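Hypothetical conserved protein, GK0453 (Geobacillus kaustophilus, PDB 2YXY) is of unknown function, a DUF1811-family protein that joins a helical hairpin to a small antiparallel beta-sheet domain. Local coordinates at residues K16-L19 and Q20-I23. Residues are numbered along the deposited sequence; the frame is centred on the assembly and turned at random.
Sequences KEEL and QQEI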
ATOM      1  N   LYS A  16      -6.116  10.717 -11.247  1.00 20.00           N
ATOM      2  CA  LYS A  16      -4.721  10.334 -11.125  1.00 22.38           C
ATOM      3  C   LYS A  16      -3.894  11.561 -10.745  1.00 24.71           C
ATOM      4  O   LYS A  16      -3.012  11.502  -9.878  1.00 19.97           O
ATOM      5  CB  LYS A  16      -4.225   9.723 -12.448  1.00 19.17           C
ATOM      6  CG  LYS A  16      -2.951   8.854 -12.275  1.00 28.55           C
ATOM      7  CD  LYS A  16      -2.285   8.565 -13.588  1.00 32.13           C
ATOM      8  CE  LYS A  16      -1.414   7.336 -13.517  1.00 39.64           C
ATOM      9  NZ  LYS A  16      -0.418   7.359 -12.423  1.00 33.60           N
ATOM     10  N   GLU A  17      -4.184  12.683 -11.388  1.00 24.20           N
ATOM     11  CA  GLU A  17      -3.460  13.915 -11.084  1.00 31.61           C
ATOM     12  C   GLU A  17      -3.593  14.300  -9.602  1.00 28.63           C
ATOM     13  O   GLU A  17      -2.626  14.736  -8.981  1.00 30.65           O
ATOM     14  CB  GLU A  17      -3.979  15.046 -11.963  1.00 39.39           C
ATOM     15  CG  GLU A  17      -2.886  15.809 -12.677  1.00 52.61           C
ATOM     16  CD  GLU A  17      -2.125  16.738 -11.764  1.00 65.49           C
ATOM     17  OE1 GLU A  17      -1.421  16.254 -10.850  1.00 73.19           O
ATOM     18  OE2 GLU A  17      -2.236  17.967 -11.961  1.00 76.51           O
ATOM     19  N   GLU A  18      -4.785  14.119  -9.035  1.00 25.10           N
ATOM     20  CA  GLU A  18      -5.022  14.449  -7.637  1.00 24.57           C
ATOM     21  C   GLU A  18      -4.313  13.465  -6.712  1.00 24.36           C
ATOM     22  O   GLU A  18      -3.772  13.856  -5.685  1.00 25.33           O
ATOM     23  CB  GLU A  18      -6.532  14.489  -7.360  1.00 21.69           C
ATOM     24  CG  GLU A  18      -7.199  15.726  -8.008  1.00 25.57           C
ATOM     25  CD  GLU A  18      -8.717  15.650  -7.992  1.00 28.44           C
ATOM     26  OE1 GLU A  18      -9.342  16.722  -8.097  1.00 31.66           O
ATOM     27  OE2 GLU A  18      -9.291  14.531  -7.906  1.00 20.13           O
ATOM     28  N   LEU A  19      -4.309  12.191  -7.082  1.00 19.96           N
ATOM     29  CA  LEU A  19      -3.625  11.201  -6.277  1.00 23.42           C
ATOM     30  C   LEU A  19      -2.135  11.521  -6.260  1.00 24.39           C
ATOM     31  O   LEU A  19      -1.524  11.486  -5.198  1.00 24.48           O
ATOM     32  CB  LEU A  19      -3.865   9.790  -6.824  1.00 17.56           C
ATOM     33  CG  LEU A  19      -5.288   9.305  -6.508  1.00 20.90           C
ATOM     34  CD1 LEU A  19      -5.657   8.098  -7.412  1.00 19.70           C
ATOM     35  CD2 LEU A  19      -5.373   8.930  -5.003  1.00 19.43           C
ATOM     36  N   GLN A  20      -1.567  11.871  -7.420  1.00 24.27           N
ATOM     37  CA  GLN A  20      -0.127  12.184  -7.503  1.00 28.46           C
ATOM     38  C   GLN A  20       0.268  13.385  -6.648  1.00 29.27           C
ATOM     39  O   GLN A  20       1.338  13.384  -6.017  1.00 28.64           O
ATOM     40  CB  GLN A  20       0.300  12.452  -8.951  1.00 27.49           C
ATOM     41  CG  GLN A  20       0.336  11.209  -9.827  1.00 36.51           C
ATOM     42  CD  GLN A  20       1.586  10.368  -9.612  1.00 55.98           C
ATOM     43  OE1 GLN A  20       1.952  10.034  -8.476  1.00 60.28           O
ATOM     44  NE2 GLN A  20       2.247  10.011 -10.708  1.00 52.69           N
ATOM     45  N   GLN A  21      -0.582  14.415  -6.665  1.00 22.64           N
ATOM     46  CA  GLN A  21      -0.362  15.617  -5.870  1.00 29.88           C
ATOM     47  C   GLN A  21      -0.468  15.264  -4.376  1.00 27.96           C
ATOM     48  O   GLN A  21       0.293  15.770  -3.557  1.00 24.26           O
ATOM     49  CB  GLN A  21      -1.393  16.705  -6.246  1.00 26.13           C
ATOM     50  CG  GLN A  21      -1.269  17.091  -7.725  1.00 43.88           C
ATOM     51  CD  GLN A  21      -2.329  18.051  -8.226  1.00 49.50           C
ATOM     52  OE1 GLN A  21      -3.532  17.816  -8.072  1.00 57.12           O
ATOM     53  NE2 GLN A  21      -1.886  19.132  -8.860  1.00 55.00           N
ATOM     54  N   GLU A  22      -1.440  14.427  -4.016  1.00 22.28           N
ATOM     55  CA  GLU A  22      -1.566  14.031  -2.626  1.00 26.45           C
ATOM     56  C   GLU A  22      -0.264  13.278  -2.236  1.00 24.80           C
ATOM     57  O   GLU A  22       0.344  13.546  -1.207  1.00 21.35           O
ATOM     58  CB  GLU A  22      -2.783  13.130  -2.449  1.00 24.07           C
ATOM     59  CG  GLU A  22      -2.864  12.462  -1.075  1.00 25.70           C
ATOM     60  CD  GLU A  22      -3.371  13.399   0.011  1.00 29.43           C
ATOM     61  OE1 GLU A  22      -3.615  12.917   1.150  1.00 31.39           O
ATOM     62  OE2 GLU A  22      -3.521  14.608  -0.278  1.00 32.35           O
ATOM     63  N   ILE A  23       0.187  12.375  -3.095  1.00 19.06           N
ATOM     64  CA  ILE A  23       1.393  11.618  -2.785  1.00 23.66           C
ATOM     65  C   ILE A  23       2.614  12.519  -2.615  1.00 27.17           C
ATOM     66  O   ILE A  23       3.439  12.282  -1.722  1.00 21.77           O
ATOM     67  CB  ILE A  23       1.656  10.549  -3.860  1.00 26.91           C
ATOM     68  CG1 ILE A  23       0.615   9.432  -3.703  1.00 24.39           C
ATOM     69  CG2 ILE A  23       3.099  10.008  -3.744  1.00 21.50           C
ATOM     70  CD1 ILE A  23       0.418   8.572  -4.952  1.00 20.17           C
TER
HETATM   71  O   HOH W   1       0.839  10.130 -12.884  1.00 50.41           O
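L19 and I23 meet one turn apart on the first two turns of helix 16-36, the first arm of the helical hairpin. The backbone carries the tight part: four successive i to i+4 bonds, Q20 N to K16 O, Q21 N to E17 O, E22 N to E18 O and I23 N to L19 O, the last 2.9 Å long. With CG1 anti to its own carbonyl carbon (chi1 -72°), I23 lays its ethyl branch back over the preceding turn, where CG1 comes 3.3 Å from L19 O. The buried L19 and its neighbour I23 both pack on A52 of helix 39-54, so this face packs against the second arm of the hairpin.

E18 and E22 turn their carboxylates to other parts of the chain. E18 OE1 forms a salt bridge with K9 and OE2 takes the backbone N-H of T15, just ahead of the helix; E22 OE1 is hydrogen-bonded to Y11 OH. Together they tie the segment leading into the helix to its first turns.

The solvent side is looser. K16 and Q20 run alongside each other, and both donate to one water. It lies 3.1 Å from K16 NZ and 2.6 Å from Q20 NE2. E17, bent at chi2 (-75°), brings OE1 to 3.2 Å from Q21 CG, while its carboxylate is turned 58° from the Q21 amide. E17 OE2 approaches Q21 NE2 to 3.3 Å, but the angle is too poor for a hydrogen bond. The chemistry thus divides by side chain: L19 and I23 pack apolar, and E18 and E22 are bound to the segment before the helix. The backbone bonds are common to all sides, whereas the outer side chains add only a water bridge and an E17-Q21 approach that is not a hydrogen bond, consistent with more mobile side chains there.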